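Local coordinates for malate dehydrogenase (Entamoeba histolytica, PDB 3I0P), which catalyses the NAD-dependent interconversion of malate and oxaloacetate and belongs to the malate/L-lactate dehydrogenase family, at the interface of chains A and B. Residues are numbered along the deposited sequence; one frame, centred on the assembly and turned at random. Chains: chain A/B, Malate dehydrogenase.

Contacts 1 and 2 are separate patches of one two-fold symmetric interface between chains A and B, their C-alpha centres about 36 Å apart. They share no residue. Contact 1 sets strands 78-79, 83-87 and 113-119 of chain A, with the loop after helix 244-259, against the loop residues 294-296 of chain B that lead into helix 297-312; contact 2 sets the 3-10 helix 240-242 of chain A against loops of chain B. On chain A, helix 244-259 runs from the 3-10 turn of contact 2 to the 260-263 loop of contact 1. Symmetry repeats each contact with the chains exchanged, so the subunits are gripped at widely spaced points, consistent with a dimer.

Contact 1: the interface of chains A and B. Residues chain A 78, 85, 117, 259-261, 263; chain B 294-296, 299.
B:Phe294 supplies the apolar plug of this subunit interface in a malate/L-lactate dehydrogenase, entering beside strands 83-87 and 113-119 of chain A. Its ring swings to the side of its own backbone N (chi1 -67°) and is met obliquely by A:Val85, A:Val117 and A:Leu261. CG2 of A:Val85 lies at the ring edge, in plane, while CG2 of A:Val117 touches CD1 of B:Phe294 at 3.7 Å. The CD2 methyl of A:Leu261 packs at 3.8 Å from CD2 of B:Phe294 and also reaches its CB.

B:Arg295 runs the other way, CG anti to the backbone N and the chain extended to NE, so that its guanidinium arrives at the loop following helix 244-259. NH1 of B:Arg295 donates to the carbonyl O of A:Cys260 at 2.8 Å (162° at H); the acceptor lies in the guanidinium plane, although the donor stands above the carbonyl plane. A:Ile263 crosses at about a right angle, its CG1 centred over one guanidinium face and 3.6 Å from CZ of B:Arg295. The backbone O of B:Glu299 covers the opposite face. A salt bridge within chain B, 3.3 Å from NH2 of B:Arg295 to the carboxylate OE2 of B:Glu299, restrains the group's rotation.

The A:Arg78 side is looser. Its chain bends at chi3 (-80°), laying one guanidinium face over the B:Phe294 carbonyl, with NE of A:Arg78 in contact with O of B:Phe294 at 3.4 Å. NH1 of A:Arg78 remains 6.5 Å from OD1 of B:Asp296, so any attraction there would be long-range. Together the aromatic plug and clamped arginine would fix the loop before B helix 297-312 to chain A, and so probably hold the two chains together as a dimer.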
loop_
_atom_site.group_PDB
_atom_site.type_symbol
_atom_site.label_atom_id
_atom_site.label_comp_id
_atom_site.label_asym_id
_atom_site.label_seq_id
_atom_site.Cartn_x
_atom_site.Cartn_y
_atom_site.Cartn_z
ATOM N N ARG A 78 26.444 -2.231 -1.221
ATOM C CA ARG A 78 26.442 -2.401 0.232
ATOM C C ARG A 78 25.537 -3.568 0.597
ATOM O O ARG A 78 24.354 -3.565 0.261
ATOM C CB ARG A 78 25.961 -1.118 0.927
ATOM C CG ARG A 78 26.557 -0.923 2.322
ATOM C CD ARG A 78 25.812 0.105 3.172
ATOM N NE ARG A 78 26.153 1.495 2.857
ATOM C CZ ARG A 78 26.023 2.515 3.715
ATOM N NH1 ARG A 78 26.356 3.751 3.345
ATOM N NH2 ARG A 78 25.567 2.307 4.953
ATOM N N VAL A 85 22.183 -3.078 -1.475
ATOM C CA VAL A 85 22.035 -2.022 -2.480
ATOM C C VAL A 85 22.736 -2.464 -3.753
ATOM O O VAL A 85 23.887 -2.896 -3.718
ATOM C CB VAL A 85 22.640 -0.667 -2.030
ATOM C CG1 VAL A 85 22.572 0.368 -3.170
ATOM C CG2 VAL A 85 21.946 -0.146 -0.789
ATOM N N VAL A 117 17.474 -3.177 -2.796
ATOM C CA VAL A 117 17.103 -1.981 -3.562
ATOM C C VAL A 117 18.055 -1.759 -4.741
ATOM O O VAL A 117 19.200 -2.216 -4.722
ATOM C CB VAL A 117 16.981 -0.707 -2.671
ATOM C CG1 VAL A 117 15.853 -0.878 -1.664
ATOM C CG2 VAL A 117 18.297 -0.393 -1.966
ATOM N N SER A 259 13.874 5.111 -4.594
ATOM C CA SER A 259 15.026 6.022 -4.779
ATOM C C SER A 259 15.901 6.328 -3.547
ATOM O O SER A 259 17.121 6.449 -3.667
ATOM C CB SER A 259 14.578 7.329 -5.434
ATOM O OG SER A 259 13.561 7.955 -4.681
ATOM N N CYS A 260 15.294 6.448 -2.371
ATOM C CA CYS A 260 16.009 6.997 -1.219
ATOM C C CYS A 260 16.996 6.043 -0.584
ATOM O O CYS A 260 17.991 6.476 0.004
ATOM C CB CYS A 260 15.033 7.528 -0.176
ATOM S SG CYS A 260 14.246 9.039 -0.724
ATOM N N LEU A 261 16.726 4.747 -0.700
ATOM C CA LEU A 261 17.604 3.746 -0.116
ATOM C C LEU A 261 18.775 3.391 -1.040
ATOM O O LEU A 261 19.871 3.130 -0.573
ATOM C CB LEU A 261 16.805 2.512 0.324
ATOM C CG LEU A 261 15.813 2.745 1.482
ATOM C CD1 LEU A 261 14.764 1.651 1.563
ATOM C CD2 LEU A 261 16.517 2.901 2.826
ATOM N N ILE A 263 19.828 5.535 -3.632
ATOM C CA ILE A 263 20.280 6.792 -4.271
ATOM C C ILE A 263 20.032 6.831 -5.798
ATOM O O ILE A 263 20.954 7.050 -6.593
ATOM C CB ILE A 263 21.756 7.201 -3.929
ATOM C CG1 ILE A 263 22.154 6.762 -2.513
ATOM C CG2 ILE A 263 21.923 8.707 -4.065
ATOM C CD1 ILE A 263 23.646 6.955 -2.187
ATOM N N PHE B 294 21.410 0.487 4.473
ATOM C CA PHE B 294 21.373 0.821 3.050
ATOM C C PHE B 294 22.188 2.051 2.722
ATOM O O PHE B 294 22.980 2.046 1.784
ATOM C CB PHE B 294 19.931 1.093 2.600
ATOM C CG PHE B 294 19.050 -0.111 2.632
ATOM C CD1 PHE B 294 19.053 -1.019 1.569
ATOM C CD2 PHE B 294 18.207 -0.337 3.720
ATOM C CE1 PHE B 294 18.232 -2.142 1.594
ATOM C CE2 PHE B 294 17.390 -1.450 3.762
ATOM C CZ PHE B 294 17.394 -2.356 2.691
ATOM N N ARG B 295 21.946 3.113 3.488
ATOM C CA ARG B 295 22.497 4.429 3.243
ATOM C C ARG B 295 22.619 5.143 4.584
ATOM O O ARG B 295 21.912 4.799 5.541
ATOM C CB ARG B 295 21.561 5.202 2.311
ATOM C CG ARG B 295 21.986 6.609 1.967
ATOM C CD ARG B 295 20.918 7.284 1.163
ATOM N NE ARG B 295 21.375 8.526 0.543
ATOM C CZ ARG B 295 20.662 9.221 -0.340
ATOM N NH1 ARG B 295 19.459 8.798 -0.706
ATOM N NH2 ARG B 295 21.151 10.333 -0.864
ATOM N N ASP B 296 23.538 6.113 4.640
ATOM C CA ASP B 296 23.649 7.080 5.729
ATOM C C ASP B 296 22.270 7.649 6.066
ATOM O O ASP B 296 21.521 8.020 5.155
ATOM C CB ASP B 296 24.573 8.230 5.296
ATOM C CG ASP B 296 24.863 9.214 6.429
ATOM O OD1 ASP B 296 25.762 8.917 7.252
ATOM O OD2 ASP B 296 24.193 10.277 6.492
ATOM N N GLU B 299 21.730 11.471 5.139
ATOM C CA GLU B 299 21.721 11.586 3.690
ATOM C C GLU B 299 20.358 11.118 3.165
ATOM O O GLU B 299 19.781 11.758 2.277
ATOM C CB GLU B 299 22.874 10.779 3.088
ATOM C CG GLU B 299 23.717 11.534 2.065
ATOM C CD GLU B 299 24.572 10.585 1.213
ATOM O OE1 GLU B 299 25.479 9.933 1.791
ATOM O OE2 GLU B 299 24.333 10.492 -0.027
#

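Contact 2: the interface of chains A and B. Residues chain A 241-243; chain B 186, 203, 205-206.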
loop_
_atom_site.group_PDB
_atom_site.type_symbol
_atom_site.label_atom_id
_atom_site.label_comp_id
_atom_site.label_asym_id
_atom_site.label_seq_id
_atom_site.Cartn_x
_atom_site.Cartn_y
_atom_site.Cartn_z
ATOM N N VAL A 241 -11.978 14.153 -0.700
ATOM C CA VAL A 241 -13.267 13.562 -0.390
ATOM C C VAL A 241 -13.384 12.133 -0.952
ATOM O O VAL A 241 -13.989 11.264 -0.327
ATOM C CB VAL A 241 -14.455 14.515 -0.790
ATOM C CG1 VAL A 241 -14.798 14.438 -2.278
ATOM C CG2 VAL A 241 -15.671 14.228 0.058
ATOM N N SER A 242 -12.773 11.892 -2.109
ATOM C CA SER A 242 -12.821 10.574 -2.731
ATOM C C SER A 242 -11.601 9.726 -2.354
ATOM O O SER A 242 -11.538 8.548 -2.703
ATOM C CB SER A 242 -12.966 10.698 -4.251
ATOM O OG SER A 242 -11.982 11.570 -4.771
ATOM N N GLY A 243 -10.644 10.332 -1.646
ATOM C CA GLY A 243 -9.467 9.621 -1.142
ATOM C C GLY A 243 -8.147 9.920 -1.837
ATOM O O GLY A 243 -7.166 9.190 -1.651
ATOM N N ILE B 186 -12.194 4.354 1.707
ATOM C CA ILE B 186 -12.156 5.817 1.596
ATOM C C ILE B 186 -12.338 6.459 2.978
ATOM O O ILE B 186 -11.556 7.320 3.378
ATOM C CB ILE B 186 -13.208 6.380 0.584
ATOM C CG1 ILE B 186 -12.988 5.776 -0.814
ATOM C CG2 ILE B 186 -13.148 7.916 0.551
ATOM C CD1 ILE B 186 -13.988 6.219 -1.881
ATOM N N ASP B 203 -20.167 12.273 2.275
ATOM C CA ASP B 203 -20.017 12.229 0.857
ATOM C C ASP B 203 -20.678 11.003 0.310
ATOM O O ASP B 203 -20.886 10.059 1.025
ATOM C CB ASP B 203 -18.562 12.244 0.474
ATOM C CG ASP B 203 -18.376 12.292 -0.985
ATOM O OD1 ASP B 203 -18.499 13.379 -1.541
ATOM O OD2 ASP B 203 -18.131 11.248 -1.595
ATOM N N SER B 205 -19.606 8.957 -2.031
ATOM C CA SER B 205 -18.700 7.890 -2.376
ATOM C C SER B 205 -18.343 6.991 -1.213
ATOM O O SER B 205 -17.924 5.897 -1.425
ATOM C CB SER B 205 -17.424 8.433 -3.023
ATOM O OG SER B 205 -16.810 9.407 -2.226
ATOM N N TRP B 206 -18.520 7.451 0.007
ATOM C CA TRP B 206 -18.080 6.693 1.155
ATOM C C TRP B 206 -18.812 5.386 1.427
ATOM O O TRP B 206 -18.227 4.402 1.777
ATOM C CB TRP B 206 -18.084 7.565 2.391
ATOM C CG TRP B 206 -17.279 8.755 2.247
ATOM C CD1 TRP B 206 -16.479 9.053 1.238
ATOM C CD2 TRP B 206 -17.188 9.827 3.154
ATOM N NE1 TRP B 206 -15.887 10.244 1.433
ATOM C CE2 TRP B 206 -16.309 10.741 2.620
ATOM C CE3 TRP B 206 -17.767 10.101 4.381
ATOM C CZ2 TRP B 206 -16.001 11.900 3.250
ATOM C CZ3 TRP B 206 -17.442 11.230 5.002
ATOM C CH2 TRP B 206 -16.585 12.122 4.444
#
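The backbone of A:Val241 and A:Ser242 turns through the 3-10 helix 240-242 (phi/psi -62/-34° at A:Val241), presenting the A:Val241 carbonyl to chain B just ahead of A:Gly243 and helix 244-259. In this malate/L-lactate dehydrogenase family member the partner surface is built from loop residues of the other subunit, making a loop-to-turn interface.

The indole of B:Trp206 meets the turn with its N-H edge. CG of B:Trp206 sits beside its own backbone N, and a chi2 of -7° sets the ring so that NE1 points at the peptide oxygen. NE1 of B:Trp206 donates to the carbonyl O of A:Val241 at 2.8 Å in a nearly straight bond; the oxygen is in the indole plane and the donor in the carbonyl plane. This matched alignment would favour one orientation of the ring relative to the turn.

Beside the bond, A:Val241 directs CG2, anti to its backbone N, toward the carboxylate arm of B:Asp203, the two side chains crossing at about a right angle. The methyl CG2 of A:Val241 comes within 3.4 Å of OD1 of B:Asp203. CZ2 of B:Trp206 lies 4.0 Å from the same CG2 of A:Val241. B:Asp203 thus has two jobs: its CB packs over one face of the indole, offset toward the rim, while its other oxygen, OD2, accepts the backbone N-H of B:Ser205, N to OD2 2.8 Å. That second-shell bond, met from above the carboxylate plane, restrains the acid while OD1 faces the valine.

B:Ile186 approaches separately. Its CG1 lies beside the backbone N, and the extended chain brings the terminal CD1 of B:Ile186 to 3.5 Å from the carbonyl O of A:Ser242. The CG2 branch of B:Ile186 lies 3.6 Å from the A:Val241 carbonyl O, flanking the oxygen that the indole grips.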